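Local coordinates for protein (thiaminase I) (Bacillus subtilis, PDB 3THI) that breaks down thiamin (EC 2.5.1.2), probably by exchanging its thiazole moiety for another nucleophilic base, at residues 3-8 with 50-55; 19-24 with 34-39; 67-72 with 96-101. All coordinates share one frame; numbering follows the deposited sequence.

Interaction 1 of 3, residues 3-8 with 50-55; sequences LKVAIY and LDVFVL
Two adjacent parallel strands of the N-terminal lobe of a periplasmic-binding-protein-like fold meet here: the short axes of 3-6 and 52-55 run 10° apart and approach to 4.6 Å. The backbone evidence for parallel pairing is that V52 bonds to both residues flanking V5: V52 N gives its hydrogen to K4 O at 3.2 Å, and V52 O accepts from A6 N. V54 N then reaches A6 O at 3.0 Å. K4 O is also approached by D51 N, through a weak, bent bond. CA-H...O contacts from V5 to V52 O and from F53 to A6 O fill in between them.

At the start of the pairing a carboxylate replaces a backbone acceptor. D51 CG stands anti to its own carbonyl carbon (chi1 -57°), which sends OD2 to K4 N at 3.0 Å. The bond is nearly straight, 163° at the hydrogen, and arrives on the anti side of OD2, somewhat out of the carboxylate plane. The L3 side chain crosses that of D51 at about a right angle, its CD2 nearest OD2, while D51 OD1 is held by T272, so both oxygens of this buried group have partners. The lysine's own ammonium turns away to a salt bridge with D49.

The side chains sort onto two faces. V5 and V52 lie side by side, V5 CG1 being 3.9 Å from V52 CB, and both rest on M285 of helix 275-286. On the other face A6 CB meets F53 CB at 4.0 Å and is approached by both methyls of L50, beside W39. Beyond the last bridge V54 CG1 touches Y8 CB at 3.7 Å, and V54 O lies at the edge of the Y8 ring. Parallel neighbours with a helix packed on one face are characteristic of the alpha/beta lobes of binding-protein folds.

Interaction 2 of 3, residues 19-24 with 34-39; sequences AAVLDQ and LEFTDW
V21, then L22, brings helix 14-28 onto strand 33-36 in the beta-alpha-beta unit formed by strand 2-6, this helix and strand 33-36. The short axes of 19-24 and 34-36 are 10.3 Å apart and run nearly antiparallel (174°), as expected when the chain runs back along a helix before entering the next parallel strand.

V21 makes the closest approaches. With CG1 anti to the backbone N (chi1 173°), that methyl lies 3.9 Å from L34 CD1, and the two side chains cross at about a right angle. The valine also meets F36 at the edge of the ring, near its plane, with V21 CG1 3.8 Å from F36 CZ; M285 of helix 275-286 packs on V21 as well.

L22, itself partly exposed, follows. Its CD1 is 4.3 Å from L34 CD1, a looser touch than those of V21. The joint is thus apolar, and F36 enters it edge first: its CZ comes within 4.1 Å of L22 N, while its CE1 lies 4.3 Å from L22 CB.

Interaction 3 of 3, residues 67-72 with 96-101; sequences GYLLPF and EVYGLP
The chi1 torsion of F72 (-69°) turns CG away from the carbonyl carbon, and L100 adopts the same kind of turn; together they set the leucine over a face of the phenyl ring, the two side chains crossing at about a right angle. L100 CD2 sits 3.9 Å from the centroid of the F72 ring, only 13° off the normal, a CH-pi contact close to the ring centre. V97 O and Y98 O lie at the edge of that ring, in its plane.

P71 packs in a similar way on Y98, but off centre. Its CB is 3.9 Å from the centroid of the Y98 ring, displaced toward the rim, while L69 CB approaches Y98 CD1 at 3.5 Å. The chain here leaves the short, weakly bonded strand 69-70, which pairs with strand 260-269, and crosses the start of strand 96-112, in a binding-protein-like fold; the touching parts run at right angles. F72 N donates to V97 O at 2.8 Å in a nearly straight bond, 173° at the hydrogen. One water donates to both L70 O (2.6 Å) and Y98 O (2.7 Å), bridging the two backbones, and S267 gives Y98 O another hydrogen-bond partner.

Overall arrangement
Interactions 2 and 3 each lie on the same side of the chain's centre as interaction 1, and all three are about 18 to 20 Å from it. Interactions 1 and 2 are nearest, their centres about 8 Å apart, and interaction 2 is nested within the loop that interaction 1 closes. Strand 2-6 of interaction 1 neighbours strand 33-36 of interaction 2: L3 O to E35 N (2.7 Å) and V5 O to T37 N (2.8 Å) are probable hydrogen bonds. W39 of interaction 2 packs on L50 of interaction 1, W39 CG 3.5 Å from L50 CD2. Interaction 3 follows later in the chain, about 13 Å centre to centre from interaction 1, where F53 meets L69. Interactions 2 and 3 do not touch, their nearest atoms being about 7 Å apart.

Interaction 1 of 3, residues 3-8 with 50-55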
loop_
_atom_site.group_PDB
_atom_site.type_symbol
_atom_site.label_atom_id
_atom_site.label_comp_id
_atom_site.label_asym_id
_atom_site.label_seq_id
_atom_site.Cartn_x
_atom_site.Cartn_y
_atom_site.Cartn_z
ATOM N N LEU A 3 -14.536 5.075 22.220
ATOM C CA LEU A 3 -13.869 5.686 21.072
ATOM C C LEU A 3 -14.253 4.948 19.791
ATOM O O LEU A 3 -14.266 3.711 19.765
ATOM C CB LEU A 3 -12.329 5.692 21.252
ATOM C CG LEU A 3 -11.707 6.559 22.366
ATOM C CD1 LEU A 3 -10.226 6.236 22.526
ATOM C CD2 LEU A 3 -11.875 8.038 22.078
ATOM N N LYS A 4 -14.628 5.710 18.760
ATOM C CA LYS A 4 -14.973 5.137 17.461
ATOM C C LYS A 4 -13.674 5.097 16.659
ATOM O O LYS A 4 -13.010 6.125 16.455
ATOM C CB LYS A 4 -16.048 5.951 16.746
ATOM C CG LYS A 4 -17.414 5.802 17.379
ATOM C CD LYS A 4 -18.500 6.544 16.614
ATOM C CE LYS A 4 -19.845 6.383 17.324
ATOM N NZ LYS A 4 -20.961 7.155 16.707
ATOM N N VAL A 5 -13.302 3.892 16.245
ATOM C CA VAL A 5 -12.055 3.664 15.541
ATOM C C VAL A 5 -12.292 2.942 14.244
ATOM O O VAL A 5 -13.161 2.076 14.168
ATOM C CB VAL A 5 -11.131 2.727 16.362
ATOM C CG1 VAL A 5 -9.673 2.936 15.984
ATOM C CG2 VAL A 5 -11.358 2.903 17.840
ATOM N N ALA A 6 -11.472 3.255 13.248
ATOM C CA ALA A 6 -11.551 2.593 11.954
ATOM C C ALA A 6 -10.155 2.151 11.527
ATOM O O ALA A 6 -9.239 2.977 11.431
ATOM C CB ALA A 6 -12.152 3.515 10.903
ATOM N N ILE A 7 -9.974 0.841 11.363
ATOM C CA ILE A 7 -8.694 0.295 10.906
ATOM C C ILE A 7 -8.657 0.362 9.367
ATOM O O ILE A 7 -9.686 0.619 8.729
ATOM C CB ILE A 7 -8.443 -1.163 11.437
ATOM C CG1 ILE A 7 -9.608 -2.105 11.121
ATOM C CG2 ILE A 7 -8.217 -1.131 12.924
ATOM C CD1 ILE A 7 -9.615 -2.653 9.719
ATOM N N TYR A 8 -7.477 0.200 8.775
ATOM C CA TYR A 8 -7.361 0.247 7.315
ATOM C C TYR A 8 -8.040 -0.988 6.713
ATOM O O TYR A 8 -7.613 -2.113 6.941
ATOM C CB TYR A 8 -5.896 0.331 6.891
ATOM C CG TYR A 8 -5.730 0.694 5.441
ATOM C CD1 TYR A 8 -6.098 1.956 4.969
ATOM C CD2 TYR A 8 -5.219 -0.227 4.533
ATOM C CE1 TYR A 8 -5.958 2.286 3.621
ATOM C CE2 TYR A 8 -5.075 0.091 3.189
ATOM C CZ TYR A 8 -5.447 1.342 2.738
ATOM O OH TYR A 8 -5.321 1.628 1.400
ATOM N N LEU A 50 -15.836 9.931 14.290
ATOM C CA LEU A 50 -14.821 8.898 14.125
ATOM C C LEU A 50 -13.565 9.500 14.750
ATOM O O LEU A 50 -12.952 10.416 14.184
ATOM C CB LEU A 50 -14.580 8.592 12.655
ATOM C CG LEU A 50 -13.608 7.444 12.378
ATOM C CD1 LEU A 50 -14.107 6.159 13.035
ATOM C CD2 LEU A 50 -13.487 7.258 10.875
ATOM N N ASP A 51 -13.211 8.993 15.928
ATOM C CA ASP A 51 -12.071 9.490 16.691
ATOM C C ASP A 51 -10.684 9.172 16.173
ATOM O O ASP A 51 -9.819 10.038 16.168
ATOM C CB ASP A 51 -12.187 9.028 18.140
ATOM C CG ASP A 51 -13.473 9.474 18.779
ATOM O OD1 ASP A 51 -13.772 10.688 18.725
ATOM O OD2 ASP A 51 -14.196 8.603 19.308
ATOM N N VAL A 52 -10.452 7.913 15.821
ATOM C CA VAL A 52 -9.153 7.463 15.315
ATOM C C VAL A 52 -9.425 6.617 14.076
ATOM O O VAL A 52 -10.360 5.822 14.046
ATOM C CB VAL A 52 -8.384 6.624 16.369
ATOM C CG1 VAL A 52 -7.017 6.223 15.843
ATOM C CG2 VAL A 52 -8.210 7.418 17.645
ATOM N N PHE A 53 -8.588 6.778 13.065
ATOM C CA PHE A 53 -8.775 6.060 11.821
ATOM C C PHE A 53 -7.468 5.965 11.066
ATOM O O PHE A 53 -6.559 6.775 11.263
ATOM C CB PHE A 53 -9.819 6.784 10.957
ATOM C CG PHE A 53 -9.644 8.276 10.929
ATOM C CD1 PHE A 53 -8.776 8.875 10.025
ATOM C CD2 PHE A 53 -10.306 9.083 11.850
ATOM C CE1 PHE A 53 -8.571 10.257 10.048
ATOM C CE2 PHE A 53 -10.105 10.460 11.880
ATOM C CZ PHE A 53 -9.238 11.048 10.981
ATOM N N VAL A 54 -7.389 4.968 10.196
ATOM C CA VAL A 54 -6.211 4.749 9.389
ATOM C C VAL A 54 -6.592 5.126 7.956
ATOM O O VAL A 54 -7.617 4.688 7.439
ATOM C CB VAL A 54 -5.740 3.281 9.499
ATOM C CG1 VAL A 54 -4.371 3.114 8.849
ATOM C CG2 VAL A 54 -5.679 2.866 10.967
ATOM N N LEU A 55 -5.768 5.961 7.331
ATOM C CA LEU A 55 -6.026 6.432 5.976
ATOM C C LEU A 55 -4.808 6.232 5.096
ATOM O O LEU A 55 -3.695 6.081 5.598
ATOM C CB LEU A 55 -6.363 7.927 6.017
ATOM C CG LEU A 55 -5.253 8.802 6.630
ATOM C CD1 LEU A 55 -4.606 9.702 5.580
ATOM C CD2 LEU A 55 -5.821 9.637 7.751
#

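Interaction 2 of 3, residues 19-24 with 34-39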
loop_
_atom_site.group_PDB
_atom_site.type_symbol
_atom_site.label_atom_id
_atom_site.label_comp_id
_atom_site.label_asym_id
_atom_site.label_seq_id
_atom_site.Cartn_x
_atom_site.Cartn_y
_atom_site.Cartn_z
ATOM N N ALA A 19 -8.820 -7.234 16.050
ATOM C CA ALA A 19 -8.529 -8.034 17.231
ATOM C C ALA A 19 -7.222 -7.586 17.873
ATOM O O ALA A 19 -7.152 -7.409 19.095
ATOM C CB ALA A 19 -8.464 -9.499 16.874
ATOM N N ALA A 20 -6.206 -7.353 17.045
ATOM C CA ALA A 20 -4.901 -6.916 17.532
ATOM C C ALA A 20 -5.050 -5.609 18.307
ATOM O O ALA A 20 -4.579 -5.492 19.446
ATOM C CB ALA A 20 -3.909 -6.739 16.356
ATOM N N VAL A 21 -5.751 -4.650 17.702
ATOM C CA VAL A 21 -5.974 -3.352 18.319
ATOM C C VAL A 21 -6.743 -3.429 19.642
ATOM O O VAL A 21 -6.350 -2.801 20.630
ATOM C CB VAL A 21 -6.680 -2.400 17.344
ATOM C CG1 VAL A 21 -7.060 -1.099 18.044
ATOM C CG2 VAL A 21 -5.762 -2.112 16.171
ATOM N N LEU A 22 -7.822 -4.210 19.663
ATOM C CA LEU A 22 -8.642 -4.368 20.868
ATOM C C LEU A 22 -7.821 -4.963 22.002
ATOM O O LEU A 22 -7.801 -4.427 23.107
ATOM C CB LEU A 22 -9.856 -5.261 20.592
ATOM C CG LEU A 22 -10.859 -5.420 21.743
ATOM C CD1 LEU A 22 -11.613 -4.106 21.946
ATOM C CD2 LEU A 22 -11.839 -6.552 21.438
ATOM N N ASP A 23 -7.101 -6.038 21.703
ATOM C CA ASP A 23 -6.272 -6.698 22.698
ATOM C C ASP A 23 -5.215 -5.752 23.258
ATOM O O ASP A 23 -5.099 -5.597 24.475
ATOM C CB ASP A 23 -5.610 -7.936 22.100
ATOM C CG ASP A 23 -4.820 -8.728 23.119
ATOM O OD1 ASP A 23 -5.173 -8.697 24.322
ATOM O OD2 ASP A 23 -3.846 -9.389 22.710
ATOM N N GLN A 24 -4.459 -5.105 22.375
ATOM C CA GLN A 24 -3.423 -4.176 22.822
ATOM C C GLN A 24 -3.988 -2.945 23.550
ATOM O O GLN A 24 -3.372 -2.447 24.500
ATOM C CB GLN A 24 -2.531 -3.758 21.656
ATOM C CG GLN A 24 -1.744 -4.905 21.067
ATOM C CD GLN A 24 -0.740 -5.478 22.038
ATOM O OE1 GLN A 24 -0.144 -4.756 22.829
ATOM N NE2 GLN A 24 -0.538 -6.785 21.975
ATOM N N LEU A 34 -13.972 0.454 22.592
ATOM C CA LEU A 34 -13.661 0.758 21.199
ATOM C C LEU A 34 -14.845 0.342 20.344
ATOM O O LEU A 34 -15.411 -0.731 20.552
ATOM C CB LEU A 34 -12.414 -0.010 20.728
ATOM C CG LEU A 34 -11.052 0.346 21.330
ATOM C CD1 LEU A 34 -9.939 -0.365 20.562
ATOM C CD2 LEU A 34 -10.835 1.853 21.267
ATOM N N GLU A 35 -15.270 1.222 19.442
ATOM C CA GLU A 35 -16.370 0.899 18.536
ATOM C C GLU A 35 -15.823 0.941 17.118
ATOM O O GLU A 35 -15.732 2.008 16.506
ATOM C CB GLU A 35 -17.545 1.872 18.679
ATOM C CG GLU A 35 -18.730 1.492 17.789
ATOM C CD GLU A 35 -19.959 2.375 17.980
ATOM O OE1 GLU A 35 -20.285 2.741 19.134
ATOM O OE2 GLU A 35 -20.613 2.686 16.960
ATOM N N PHE A 36 -15.412 -0.221 16.621
ATOM C CA PHE A 36 -14.852 -0.315 15.282
ATOM C C PHE A 36 -15.884 -0.021 14.227
ATOM O O PHE A 36 -16.969 -0.603 14.203
ATOM C CB PHE A 36 -14.206 -1.668 15.059
ATOM C CG PHE A 36 -12.950 -1.866 15.853
ATOM C CD1 PHE A 36 -13.004 -2.370 17.147
ATOM C CD2 PHE A 36 -11.703 -1.556 15.297
ATOM C CE1 PHE A 36 -11.839 -2.571 17.879
ATOM C CE2 PHE A 36 -10.529 -1.749 16.014
ATOM C CZ PHE A 36 -10.595 -2.262 17.313
ATOM N N THR A 37 -15.528 0.922 13.369
ATOM C CA THR A 37 -16.385 1.378 12.291
ATOM C C THR A 37 -15.736 1.077 10.952
ATOM O O THR A 37 -14.541 0.828 10.878
ATOM C CB THR A 37 -16.588 2.894 12.410
ATOM O OG1 THR A 37 -16.882 3.219 13.777
ATOM C CG2 THR A 37 -17.733 3.364 11.523
ATOM N N ASP A 38 -16.545 1.028 9.907
ATOM C CA ASP A 38 -16.037 0.792 8.575
ATOM C C ASP A 38 -15.875 2.165 7.948
ATOM O O ASP A 38 -16.849 2.883 7.760
ATOM C CB ASP A 38 -17.033 -0.029 7.759
ATOM C CG ASP A 38 -16.587 -1.460 7.560
ATOM O OD1 ASP A 38 -16.266 -2.136 8.564
ATOM O OD2 ASP A 38 -16.568 -1.911 6.392
ATOM N N TRP A 39 -14.639 2.557 7.686
ATOM C CA TRP A 39 -14.389 3.844 7.080
ATOM C C TRP A 39 -13.267 3.711 6.070
ATOM O O TRP A 39 -12.213 3.145 6.369
ATOM C CB TRP A 39 -14.035 4.880 8.140
ATOM C CG TRP A 39 -13.701 6.224 7.544
ATOM C CD1 TRP A 39 -14.584 7.166 7.085
ATOM C CD2 TRP A 39 -12.389 6.763 7.322
ATOM N NE1 TRP A 39 -13.900 8.255 6.593
ATOM C CE2 TRP A 39 -12.555 8.033 6.729
ATOM C CE3 TRP A 39 -11.092 6.292 7.570
ATOM C CZ2 TRP A 39 -11.471 8.838 6.381
ATOM C CZ3 TRP A 39 -10.015 7.096 7.220
ATOM C CH2 TRP A 39 -10.214 8.357 6.633
#

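Interaction 3 of 3, residues 67-72 with 96-101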
loop_
_atom_site.group_PDB
_atom_site.type_symbol
_atom_site.label_atom_id
_atom_site.label_comp_id
_atom_site.label_asym_id
_atom_site.label_seq_id
_atom_site.Cartn_x
_atom_site.Cartn_y
_atom_site.Cartn_z
ATOM N N GLY A 67 -8.647 20.649 7.798
ATOM C CA GLY A 67 -8.810 20.776 9.241
ATOM C C GLY A 67 -9.468 19.594 9.942
ATOM O O GLY A 67 -10.030 19.741 11.030
ATOM N N TYR A 68 -9.360 18.416 9.330
ATOM C CA TYR A 68 -9.938 17.177 9.852
ATOM C C TYR A 68 -9.087 16.470 10.906
ATOM O O TYR A 68 -9.611 15.775 11.777
ATOM C CB TYR A 68 -10.132 16.180 8.706
ATOM C CG TYR A 68 -11.339 16.419 7.856
ATOM C CD1 TYR A 68 -12.604 16.444 8.418
ATOM C CD2 TYR A 68 -11.224 16.580 6.481
ATOM C CE1 TYR A 68 -13.734 16.618 7.632
ATOM C CE2 TYR A 68 -12.349 16.757 5.682
ATOM C CZ TYR A 68 -13.599 16.774 6.266
ATOM O OH TYR A 68 -14.723 16.944 5.494
ATOM N N LEU A 69 -7.773 16.635 10.801
ATOM C CA LEU A 69 -6.842 15.946 11.677
ATOM C C LEU A 69 -6.239 16.728 12.820
ATOM O O LEU A 69 -6.160 17.954 12.785
ATOM C CB LEU A 69 -5.724 15.331 10.841
ATOM C CG LEU A 69 -6.166 14.546 9.603
ATOM C CD1 LEU A 69 -4.943 13.905 8.961
ATOM C CD2 LEU A 69 -7.213 13.480 9.965
ATOM N N LEU A 70 -5.864 15.980 13.857
ATOM C CA LEU A 70 -5.243 16.526 15.048
ATOM C C LEU A 70 -3.764 16.145 14.963
ATOM O O LEU A 70 -3.424 14.968 14.911
ATOM C CB LEU A 70 -5.888 15.928 16.305
ATOM C CG LEU A 70 -5.524 16.649 17.604
ATOM C CD1 LEU A 70 -6.091 18.068 17.574
ATOM C CD2 LEU A 70 -6.052 15.862 18.804
ATOM N N PRO A 71 -2.866 17.145 14.941
ATOM C CA PRO A 71 -1.429 16.853 14.851
ATOM C C PRO A 71 -0.836 16.171 16.074
ATOM O O PRO A 71 -1.340 16.306 17.198
ATOM C CB PRO A 71 -0.814 18.231 14.625
ATOM C CG PRO A 71 -1.747 19.137 15.406
ATOM C CD PRO A 71 -3.113 18.597 15.036
ATOM N N PHE A 72 0.217 15.398 15.828
ATOM C CA PHE A 72 0.940 14.709 16.887
ATOM C C PHE A 72 2.234 15.477 17.192
ATOM O O PHE A 72 3.089 15.645 16.321
ATOM C CB PHE A 72 1.319 13.287 16.458
ATOM C CG PHE A 72 0.154 12.349 16.327
ATOM C CD1 PHE A 72 -0.621 12.342 15.175
ATOM C CD2 PHE A 72 -0.141 11.438 17.341
ATOM C CE1 PHE A 72 -1.669 11.444 15.028
ATOM C CE2 PHE A 72 -1.184 10.536 17.206
ATOM C CZ PHE A 72 -1.951 10.540 16.042
ATOM N N GLU A 96 4.222 19.636 10.881
ATOM C CA GLU A 96 3.664 18.765 11.912
ATOM C C GLU A 96 3.410 17.322 11.458
ATOM O O GLU A 96 3.103 17.068 10.286
ATOM C CB GLU A 96 2.342 19.349 12.425
ATOM C CG GLU A 96 2.424 20.776 12.915
ATOM C CD GLU A 96 1.103 21.278 13.462
ATOM O OE1 GLU A 96 0.203 21.584 12.657
ATOM O OE2 GLU A 96 0.957 21.364 14.700
ATOM N N VAL A 97 3.564 16.381 12.390
ATOM C CA VAL A 97 3.289 14.971 12.111
ATOM C C VAL A 97 1.765 14.851 12.243
ATOM O O VAL A 97 1.196 15.262 13.251
ATOM C CB VAL A 97 3.968 14.044 13.136
ATOM C CG1 VAL A 97 3.565 12.594 12.891
ATOM C CG2 VAL A 97 5.472 14.201 13.063
ATOM N N TYR A 98 1.101 14.360 11.203
ATOM C CA TYR A 98 -0.353 14.240 11.237
ATOM C C TYR A 98 -0.891 12.810 11.237
ATOM O O TYR A 98 -2.102 12.601 11.235
ATOM C CB TYR A 98 -0.973 15.050 10.091
ATOM C CG TYR A 98 -1.310 16.471 10.484
ATOM C CD1 TYR A 98 -2.515 16.766 11.123
ATOM C CD2 TYR A 98 -0.430 17.519 10.223
ATOM C CE1 TYR A 98 -2.836 18.061 11.496
ATOM C CE2 TYR A 98 -0.746 18.831 10.591
ATOM C CZ TYR A 98 -1.953 19.089 11.229
ATOM O OH TYR A 98 -2.281 20.374 11.608
ATOM N N GLY A 99 0.016 11.839 11.287
ATOM C CA GLY A 99 -0.380 10.450 11.278
ATOM C C GLY A 99 0.752 9.552 11.723
ATOM O O GLY A 99 1.927 9.902 11.601
ATOM N N LEU A 100 0.393 8.413 12.305
ATOM C CA LEU A 100 1.384 7.458 12.761
ATOM C C LEU A 100 1.447 6.327 11.753
ATOM O O LEU A 100 0.497 5.560 11.605
ATOM C CB LEU A 100 1.031 6.925 14.159
ATOM C CG LEU A 100 0.831 7.961 15.277
ATOM C CD1 LEU A 100 0.743 7.267 16.613
ATOM C CD2 LEU A 100 1.972 8.968 15.317
ATOM N N PRO A 101 2.565 6.227 11.020
ATOM C CA PRO A 101 2.778 5.192 10.010
ATOM C C PRO A 101 2.524 3.785 10.578
ATOM O O PRO A 101 3.166 3.366 11.543
ATOM C CB PRO A 101 4.239 5.400 9.632
ATOM C CG PRO A 101 4.407 6.863 9.791
ATOM C CD PRO A 101 3.739 7.114 11.104
HETATM O O HOH W 1 -3.926 13.130 13.086
#